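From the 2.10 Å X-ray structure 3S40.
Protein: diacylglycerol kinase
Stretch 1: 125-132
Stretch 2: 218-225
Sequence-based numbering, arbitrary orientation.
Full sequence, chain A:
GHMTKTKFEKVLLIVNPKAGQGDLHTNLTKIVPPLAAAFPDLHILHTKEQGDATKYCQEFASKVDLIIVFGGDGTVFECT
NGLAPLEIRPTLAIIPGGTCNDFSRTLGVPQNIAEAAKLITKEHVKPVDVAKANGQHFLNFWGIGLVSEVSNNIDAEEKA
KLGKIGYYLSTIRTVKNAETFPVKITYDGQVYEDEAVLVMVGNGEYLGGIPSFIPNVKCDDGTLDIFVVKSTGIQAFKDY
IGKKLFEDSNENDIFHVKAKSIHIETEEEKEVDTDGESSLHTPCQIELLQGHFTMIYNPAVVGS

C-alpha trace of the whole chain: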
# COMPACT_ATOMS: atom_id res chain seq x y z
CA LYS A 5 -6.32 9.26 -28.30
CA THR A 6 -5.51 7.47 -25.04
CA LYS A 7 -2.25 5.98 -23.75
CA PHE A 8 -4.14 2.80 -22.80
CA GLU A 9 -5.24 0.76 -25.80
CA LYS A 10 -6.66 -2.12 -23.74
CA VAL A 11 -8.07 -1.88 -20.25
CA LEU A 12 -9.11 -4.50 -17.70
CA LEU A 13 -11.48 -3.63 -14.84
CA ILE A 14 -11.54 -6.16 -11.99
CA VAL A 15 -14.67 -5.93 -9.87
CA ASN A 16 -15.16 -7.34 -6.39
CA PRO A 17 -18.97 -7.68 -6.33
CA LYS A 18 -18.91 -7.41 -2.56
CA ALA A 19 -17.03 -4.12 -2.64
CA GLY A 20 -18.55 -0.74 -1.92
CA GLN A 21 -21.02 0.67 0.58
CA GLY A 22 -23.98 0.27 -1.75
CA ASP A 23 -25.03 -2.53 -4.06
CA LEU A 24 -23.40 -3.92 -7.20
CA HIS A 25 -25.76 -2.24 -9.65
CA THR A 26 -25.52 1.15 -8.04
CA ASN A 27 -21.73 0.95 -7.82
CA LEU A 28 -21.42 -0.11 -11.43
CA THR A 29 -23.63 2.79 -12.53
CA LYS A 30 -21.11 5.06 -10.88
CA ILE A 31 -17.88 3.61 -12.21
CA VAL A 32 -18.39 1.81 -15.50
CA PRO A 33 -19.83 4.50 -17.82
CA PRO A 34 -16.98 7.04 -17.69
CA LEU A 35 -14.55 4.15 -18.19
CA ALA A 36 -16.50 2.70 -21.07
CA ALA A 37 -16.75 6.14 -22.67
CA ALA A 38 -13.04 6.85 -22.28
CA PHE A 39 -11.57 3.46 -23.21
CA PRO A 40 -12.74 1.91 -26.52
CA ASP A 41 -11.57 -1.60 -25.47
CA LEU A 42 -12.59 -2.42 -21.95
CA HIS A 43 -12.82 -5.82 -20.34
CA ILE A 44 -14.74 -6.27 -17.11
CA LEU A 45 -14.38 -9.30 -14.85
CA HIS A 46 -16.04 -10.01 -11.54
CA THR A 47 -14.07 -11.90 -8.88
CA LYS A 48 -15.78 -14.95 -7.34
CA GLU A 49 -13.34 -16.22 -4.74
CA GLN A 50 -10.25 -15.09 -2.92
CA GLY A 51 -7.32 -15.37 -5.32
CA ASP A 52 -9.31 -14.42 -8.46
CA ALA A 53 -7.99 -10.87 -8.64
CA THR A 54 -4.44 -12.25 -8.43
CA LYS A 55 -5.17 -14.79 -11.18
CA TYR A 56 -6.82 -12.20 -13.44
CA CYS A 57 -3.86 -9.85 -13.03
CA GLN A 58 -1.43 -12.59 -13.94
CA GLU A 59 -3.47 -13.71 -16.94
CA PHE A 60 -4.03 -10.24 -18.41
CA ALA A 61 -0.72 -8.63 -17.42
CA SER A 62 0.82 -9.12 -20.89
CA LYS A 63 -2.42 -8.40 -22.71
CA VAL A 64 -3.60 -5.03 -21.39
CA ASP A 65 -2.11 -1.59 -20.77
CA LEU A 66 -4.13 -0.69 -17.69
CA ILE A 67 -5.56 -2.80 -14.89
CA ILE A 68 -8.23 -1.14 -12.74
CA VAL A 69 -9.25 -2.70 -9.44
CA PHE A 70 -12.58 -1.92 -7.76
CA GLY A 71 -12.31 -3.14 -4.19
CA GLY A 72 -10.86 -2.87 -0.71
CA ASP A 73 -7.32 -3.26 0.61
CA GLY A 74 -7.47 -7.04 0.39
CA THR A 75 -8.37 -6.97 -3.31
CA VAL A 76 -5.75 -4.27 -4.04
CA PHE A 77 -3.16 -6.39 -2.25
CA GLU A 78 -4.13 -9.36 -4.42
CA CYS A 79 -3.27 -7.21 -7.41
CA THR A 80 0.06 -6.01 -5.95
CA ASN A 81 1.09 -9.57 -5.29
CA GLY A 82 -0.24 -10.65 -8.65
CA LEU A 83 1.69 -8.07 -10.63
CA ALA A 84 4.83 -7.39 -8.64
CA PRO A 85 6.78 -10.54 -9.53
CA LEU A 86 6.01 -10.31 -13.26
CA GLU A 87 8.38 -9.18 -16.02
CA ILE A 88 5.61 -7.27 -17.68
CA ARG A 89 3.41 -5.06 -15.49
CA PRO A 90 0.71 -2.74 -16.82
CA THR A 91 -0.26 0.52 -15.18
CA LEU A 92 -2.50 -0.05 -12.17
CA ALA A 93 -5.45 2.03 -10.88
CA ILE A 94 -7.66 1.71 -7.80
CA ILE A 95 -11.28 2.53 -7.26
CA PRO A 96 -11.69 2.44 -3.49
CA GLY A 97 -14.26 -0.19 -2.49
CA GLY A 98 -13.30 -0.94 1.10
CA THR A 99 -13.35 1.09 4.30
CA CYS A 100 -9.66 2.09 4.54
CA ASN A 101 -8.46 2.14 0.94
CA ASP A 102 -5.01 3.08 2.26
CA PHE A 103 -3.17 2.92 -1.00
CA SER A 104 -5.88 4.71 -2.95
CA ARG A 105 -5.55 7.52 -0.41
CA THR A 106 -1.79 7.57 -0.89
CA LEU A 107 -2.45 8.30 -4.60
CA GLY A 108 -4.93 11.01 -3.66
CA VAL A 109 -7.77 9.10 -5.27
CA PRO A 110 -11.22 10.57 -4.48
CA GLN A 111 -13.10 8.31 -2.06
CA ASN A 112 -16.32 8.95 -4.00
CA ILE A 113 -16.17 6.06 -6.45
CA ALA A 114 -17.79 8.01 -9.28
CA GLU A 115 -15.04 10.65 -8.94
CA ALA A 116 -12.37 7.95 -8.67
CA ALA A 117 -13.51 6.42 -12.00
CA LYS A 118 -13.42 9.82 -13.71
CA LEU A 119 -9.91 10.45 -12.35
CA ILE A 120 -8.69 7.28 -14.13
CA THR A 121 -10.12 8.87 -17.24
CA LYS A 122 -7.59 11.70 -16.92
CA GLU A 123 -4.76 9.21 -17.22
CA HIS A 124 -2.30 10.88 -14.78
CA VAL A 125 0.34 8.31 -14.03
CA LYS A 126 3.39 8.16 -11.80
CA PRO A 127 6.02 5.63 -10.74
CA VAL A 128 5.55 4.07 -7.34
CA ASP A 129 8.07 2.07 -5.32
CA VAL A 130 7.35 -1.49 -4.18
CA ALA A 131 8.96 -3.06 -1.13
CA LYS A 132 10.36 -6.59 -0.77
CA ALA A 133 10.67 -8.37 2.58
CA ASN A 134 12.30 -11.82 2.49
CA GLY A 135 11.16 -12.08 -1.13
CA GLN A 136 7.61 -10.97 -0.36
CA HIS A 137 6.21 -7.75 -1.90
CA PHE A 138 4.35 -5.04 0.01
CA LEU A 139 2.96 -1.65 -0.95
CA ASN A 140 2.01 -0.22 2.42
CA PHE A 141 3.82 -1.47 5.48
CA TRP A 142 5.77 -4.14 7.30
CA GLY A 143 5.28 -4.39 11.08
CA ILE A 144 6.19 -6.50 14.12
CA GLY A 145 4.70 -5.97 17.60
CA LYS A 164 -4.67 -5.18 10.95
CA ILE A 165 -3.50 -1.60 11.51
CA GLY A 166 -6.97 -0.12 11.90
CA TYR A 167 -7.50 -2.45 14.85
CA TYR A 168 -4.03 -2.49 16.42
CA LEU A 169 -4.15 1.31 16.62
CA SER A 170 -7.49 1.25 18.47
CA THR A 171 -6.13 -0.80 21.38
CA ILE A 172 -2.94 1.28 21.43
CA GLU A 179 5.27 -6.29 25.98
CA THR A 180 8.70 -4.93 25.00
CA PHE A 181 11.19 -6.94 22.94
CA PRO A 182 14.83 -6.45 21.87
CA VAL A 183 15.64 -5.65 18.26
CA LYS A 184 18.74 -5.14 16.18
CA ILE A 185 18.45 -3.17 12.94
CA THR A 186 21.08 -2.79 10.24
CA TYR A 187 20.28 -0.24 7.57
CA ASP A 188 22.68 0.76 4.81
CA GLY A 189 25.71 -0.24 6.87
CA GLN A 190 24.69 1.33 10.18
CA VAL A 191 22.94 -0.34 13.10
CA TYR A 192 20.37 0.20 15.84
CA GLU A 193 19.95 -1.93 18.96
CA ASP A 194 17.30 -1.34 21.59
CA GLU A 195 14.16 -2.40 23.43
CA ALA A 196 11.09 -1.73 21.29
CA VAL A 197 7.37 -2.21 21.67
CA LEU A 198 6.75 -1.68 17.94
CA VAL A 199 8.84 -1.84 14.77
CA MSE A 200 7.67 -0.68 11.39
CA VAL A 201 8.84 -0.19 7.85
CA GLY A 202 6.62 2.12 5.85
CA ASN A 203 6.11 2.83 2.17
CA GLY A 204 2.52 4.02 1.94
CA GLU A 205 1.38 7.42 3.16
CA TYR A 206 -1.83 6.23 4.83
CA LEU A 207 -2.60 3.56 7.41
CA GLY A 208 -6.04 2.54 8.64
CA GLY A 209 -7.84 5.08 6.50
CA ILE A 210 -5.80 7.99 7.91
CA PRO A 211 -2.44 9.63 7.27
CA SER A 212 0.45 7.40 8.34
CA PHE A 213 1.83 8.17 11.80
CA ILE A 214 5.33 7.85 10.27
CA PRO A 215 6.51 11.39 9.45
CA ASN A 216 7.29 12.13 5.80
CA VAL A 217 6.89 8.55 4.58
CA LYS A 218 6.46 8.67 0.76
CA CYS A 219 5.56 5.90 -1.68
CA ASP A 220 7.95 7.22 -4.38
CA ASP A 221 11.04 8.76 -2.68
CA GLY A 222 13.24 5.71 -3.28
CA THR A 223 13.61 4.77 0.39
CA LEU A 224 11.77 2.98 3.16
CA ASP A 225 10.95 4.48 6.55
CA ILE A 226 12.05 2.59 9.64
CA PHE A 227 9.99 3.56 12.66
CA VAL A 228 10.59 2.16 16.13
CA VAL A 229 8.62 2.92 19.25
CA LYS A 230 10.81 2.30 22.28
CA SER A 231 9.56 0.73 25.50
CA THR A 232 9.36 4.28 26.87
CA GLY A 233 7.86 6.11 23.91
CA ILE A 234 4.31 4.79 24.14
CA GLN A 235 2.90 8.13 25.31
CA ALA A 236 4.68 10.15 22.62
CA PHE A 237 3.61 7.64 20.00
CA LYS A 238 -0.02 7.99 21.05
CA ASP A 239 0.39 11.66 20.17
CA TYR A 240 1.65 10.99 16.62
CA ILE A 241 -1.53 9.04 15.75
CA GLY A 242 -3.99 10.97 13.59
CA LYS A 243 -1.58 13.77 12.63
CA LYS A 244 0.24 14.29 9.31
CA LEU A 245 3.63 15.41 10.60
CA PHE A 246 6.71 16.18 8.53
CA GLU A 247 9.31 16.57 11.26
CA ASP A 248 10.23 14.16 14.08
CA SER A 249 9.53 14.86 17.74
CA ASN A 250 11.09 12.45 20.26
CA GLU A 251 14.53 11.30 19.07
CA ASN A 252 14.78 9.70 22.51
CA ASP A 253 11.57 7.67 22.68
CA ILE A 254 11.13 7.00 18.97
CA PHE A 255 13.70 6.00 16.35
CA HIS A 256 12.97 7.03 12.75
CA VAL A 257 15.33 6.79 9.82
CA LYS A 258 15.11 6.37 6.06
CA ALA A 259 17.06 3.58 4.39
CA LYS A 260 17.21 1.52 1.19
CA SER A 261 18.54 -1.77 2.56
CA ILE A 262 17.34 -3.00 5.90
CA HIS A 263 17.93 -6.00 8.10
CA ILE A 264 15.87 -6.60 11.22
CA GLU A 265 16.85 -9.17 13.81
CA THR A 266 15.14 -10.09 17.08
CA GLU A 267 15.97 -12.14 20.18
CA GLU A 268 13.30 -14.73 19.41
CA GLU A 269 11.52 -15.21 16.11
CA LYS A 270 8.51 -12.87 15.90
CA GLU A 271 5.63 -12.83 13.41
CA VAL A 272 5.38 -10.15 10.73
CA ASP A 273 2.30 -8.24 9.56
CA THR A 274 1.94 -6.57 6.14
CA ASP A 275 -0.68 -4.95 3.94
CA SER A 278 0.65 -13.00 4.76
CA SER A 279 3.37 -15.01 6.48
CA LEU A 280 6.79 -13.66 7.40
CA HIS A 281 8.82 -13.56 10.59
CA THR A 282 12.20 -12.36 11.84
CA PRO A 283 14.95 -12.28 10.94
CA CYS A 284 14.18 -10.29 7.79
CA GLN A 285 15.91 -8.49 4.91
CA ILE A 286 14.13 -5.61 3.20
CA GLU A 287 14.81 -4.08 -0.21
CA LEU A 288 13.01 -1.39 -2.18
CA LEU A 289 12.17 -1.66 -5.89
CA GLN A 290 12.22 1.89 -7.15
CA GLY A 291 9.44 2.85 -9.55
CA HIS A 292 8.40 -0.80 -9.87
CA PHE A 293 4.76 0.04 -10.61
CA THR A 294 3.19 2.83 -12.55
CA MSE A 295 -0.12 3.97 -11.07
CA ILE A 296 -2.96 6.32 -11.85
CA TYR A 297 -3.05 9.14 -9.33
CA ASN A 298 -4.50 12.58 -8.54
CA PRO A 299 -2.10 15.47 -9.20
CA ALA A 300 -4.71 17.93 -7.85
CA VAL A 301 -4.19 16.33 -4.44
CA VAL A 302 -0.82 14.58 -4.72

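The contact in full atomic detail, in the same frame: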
# COMPACT_ATOMS: atom_id res chain seq x y z
N VAL A 125 -0.35 9.52 -14.44
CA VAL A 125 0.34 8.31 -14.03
C VAL A 125 1.68 8.66 -13.42
O VAL A 125 2.35 9.59 -13.88
CB VAL A 125 0.59 7.39 -15.23
CG1 VAL A 125 1.50 6.27 -14.83
CG2 VAL A 125 -0.74 6.85 -15.79
N LYS A 126 2.07 7.94 -12.38
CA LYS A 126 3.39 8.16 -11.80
C LYS A 126 4.00 6.85 -11.33
O LYS A 126 3.27 5.87 -11.09
CB LYS A 126 3.34 9.17 -10.65
CG LYS A 126 2.71 8.64 -9.38
CD LYS A 126 2.85 9.69 -8.29
CE LYS A 126 2.48 9.15 -6.93
NZ LYS A 126 3.13 9.97 -5.85
N PRO A 127 5.33 6.82 -11.23
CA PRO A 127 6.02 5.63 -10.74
C PRO A 127 5.88 5.54 -9.25
O PRO A 127 5.88 6.56 -8.56
CB PRO A 127 7.49 5.86 -11.15
CG PRO A 127 7.61 7.30 -11.41
CD PRO A 127 6.25 7.83 -11.78
N VAL A 128 5.76 4.31 -8.76
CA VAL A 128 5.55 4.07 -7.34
C VAL A 128 6.50 2.96 -6.95
O VAL A 128 6.72 2.02 -7.72
CB VAL A 128 4.09 3.66 -7.08
CG1 VAL A 128 3.90 3.15 -5.67
CG2 VAL A 128 3.15 4.84 -7.38
N ASP A 129 7.12 3.08 -5.78
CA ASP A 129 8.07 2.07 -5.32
C ASP A 129 7.34 0.89 -4.68
O ASP A 129 6.27 1.06 -4.09
CB ASP A 129 9.07 2.67 -4.30
CG ASP A 129 9.74 3.97 -4.79
OD1 ASP A 129 9.83 4.19 -6.03
OD2 ASP A 129 10.18 4.77 -3.92
N VAL A 130 7.93 -0.30 -4.78
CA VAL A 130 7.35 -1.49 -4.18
C VAL A 130 8.40 -2.15 -3.31
O VAL A 130 9.52 -2.41 -3.76
CB VAL A 130 6.91 -2.49 -5.27
CG1 VAL A 130 6.52 -3.84 -4.65
CG2 VAL A 130 5.78 -1.90 -6.13
N ALA A 131 8.02 -2.48 -2.08
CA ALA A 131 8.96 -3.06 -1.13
C ALA A 131 9.05 -4.58 -1.28
O ALA A 131 8.10 -5.22 -1.75
CB ALA A 131 8.58 -2.67 0.30
N LYS A 132 10.18 -5.15 -0.85
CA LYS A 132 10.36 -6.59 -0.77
C LYS A 132 10.94 -7.01 0.58
O LYS A 132 12.05 -6.63 0.94
CB LYS A 132 11.31 -7.08 -1.86
CG LYS A 132 10.69 -8.05 -2.84
CD LYS A 132 11.72 -9.04 -3.36
CE LYS A 132 11.53 -9.31 -4.85
NZ LYS A 132 12.32 -10.48 -5.32
N LYS A 218 6.91 8.40 2.13
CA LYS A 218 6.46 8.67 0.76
C LYS A 218 6.54 7.39 -0.05
O LYS A 218 7.49 6.62 0.12
CB LYS A 218 7.37 9.69 0.06
CG LYS A 218 7.41 11.07 0.68
CD LYS A 218 6.16 11.87 0.36
CE LYS A 218 6.29 13.26 0.95
NZ LYS A 218 5.06 14.11 0.79
N CYS A 219 5.56 7.15 -0.93
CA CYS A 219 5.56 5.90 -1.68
C CYS A 219 6.56 5.91 -2.85
O CYS A 219 6.81 4.87 -3.47
CB CYS A 219 4.16 5.58 -2.22
SG CYS A 219 3.58 6.74 -3.50
N ASP A 220 7.12 7.08 -3.18
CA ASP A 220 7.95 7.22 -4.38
C ASP A 220 9.28 7.99 -4.16
O ASP A 220 9.84 8.53 -5.11
CB ASP A 220 7.16 7.94 -5.48
CG ASP A 220 6.67 9.31 -5.04
OD1 ASP A 220 6.92 9.68 -3.87
OD2 ASP A 220 6.04 10.03 -5.86
N ASP A 221 9.77 8.05 -2.92
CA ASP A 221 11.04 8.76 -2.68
C ASP A 221 12.29 7.86 -2.72
O ASP A 221 13.38 8.31 -2.41
CB ASP A 221 10.99 9.60 -1.41
CG ASP A 221 10.97 8.75 -0.14
OD1 ASP A 221 10.95 9.37 0.96
OD2 ASP A 221 10.96 7.49 -0.22
N GLY A 222 12.12 6.61 -3.11
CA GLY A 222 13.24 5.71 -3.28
C GLY A 222 13.82 5.12 -2.00
O GLY A 222 14.87 4.47 -2.03
N THR A 223 13.16 5.36 -0.88
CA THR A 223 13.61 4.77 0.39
C THR A 223 12.43 4.25 1.17
O THR A 223 11.27 4.56 0.86
CB THR A 223 14.38 5.78 1.28
OG1 THR A 223 13.47 6.77 1.78
CG2 THR A 223 15.52 6.47 0.52
N LEU A 224 12.74 3.48 2.20
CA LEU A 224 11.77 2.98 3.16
C LEU A 224 11.98 3.69 4.48
O LEU A 224 13.12 4.10 4.79
CB LEU A 224 12.00 1.49 3.36
CG LEU A 224 11.61 0.69 2.12
CD1 LEU A 224 11.82 -0.79 2.33
CD2 LEU A 224 10.15 0.99 1.80
N ASP A 225 10.91 3.82 5.25
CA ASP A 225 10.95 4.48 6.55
C ASP A 225 10.91 3.47 7.69
O ASP A 225 9.91 2.76 7.88
CB ASP A 225 9.81 5.49 6.70
CG ASP A 225 10.06 6.75 5.92
OD1 ASP A 225 10.24 7.83 6.54
OD2 ASP A 225 10.09 6.67 4.67
O HOH W 1 6.64 9.26 -8.56

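Three residues carry most of this contact: Asp129 on the strand 125-132, and Cys219 and Asp220 on the loop that leads into the strand beginning at Leu224. Together the two stretches bury 351 Å², counting both sides.

Asp129 has the largest share. Its CA-to-CB bond points toward the loop, and both its backbone and its side chain are used. Asp129 N donates a hydrogen bond to Cys219 O at 2.9 Å. The side chain, with chi1 in the m well, brings Asp129 OD2 to Gly222 N, which donates a hydrogen bond of 2.8 Å. One residue thus grips the loop at two points, before and after the turn through Asp220 and Asp221. A carboxylate suits the place because the turn offers it a backbone N-H. Asp129 OD2 also packs 3.3 Å from Asp220 CA. Its other oxygen, OD1, is hydrogen-bonded elsewhere in the structure, so this buried acid is satisfied at both oxygens. Gly222 has a phi of 78°, a value that favours glycine.

Cys219 is buried and covers nearly as much surface. Its carbonyl accepts the bond from Asp129, while its side chain, chi1 p, lies against the strand. Cys219 SG sits 4.2 Å from Val128 CG1, an apolar contact between two buried side chains. Lys126 NZ also lies 4.0 Å from Cys219 SG. A small, weakly polar side chain fits between these neighbours.

Asp220 supplies the charged part of the contact and is partly exposed. Lys126 reaches it with chi2 to chi4 all t, an extended chain that carries the amino group up to the loop. Lys126 NZ and Asp220 OD2 form a salt bridge at 2.9 Å, with NZ as hydrogen-bond donor. Opposite charges account for the pairing. A water adds a second link: it donates to Pro127 O at 2.8 Å and to Asp220 OD2 at 2.9 Å. The same carboxylate oxygen therefore receives both the lysine and the water. Pro127 O also lies 3.6 Å from Asp220 CB.

Further along, the contact becomes apolar. Ala131 CB points toward the second stretch and meets Leu224 CD2 at 4.3 Å. Both residues are buried. The Leu224 CA-to-CB bond runs sideways, but the end of its side chain comes nearer to the strand.

The loop is also braced internally. Thr223 N donates to Asp221 OD2 at 3.1 Å, and Thr223 OG1 adds a weak hydrogen bond to Asp221 OD2 at 3.3 Å.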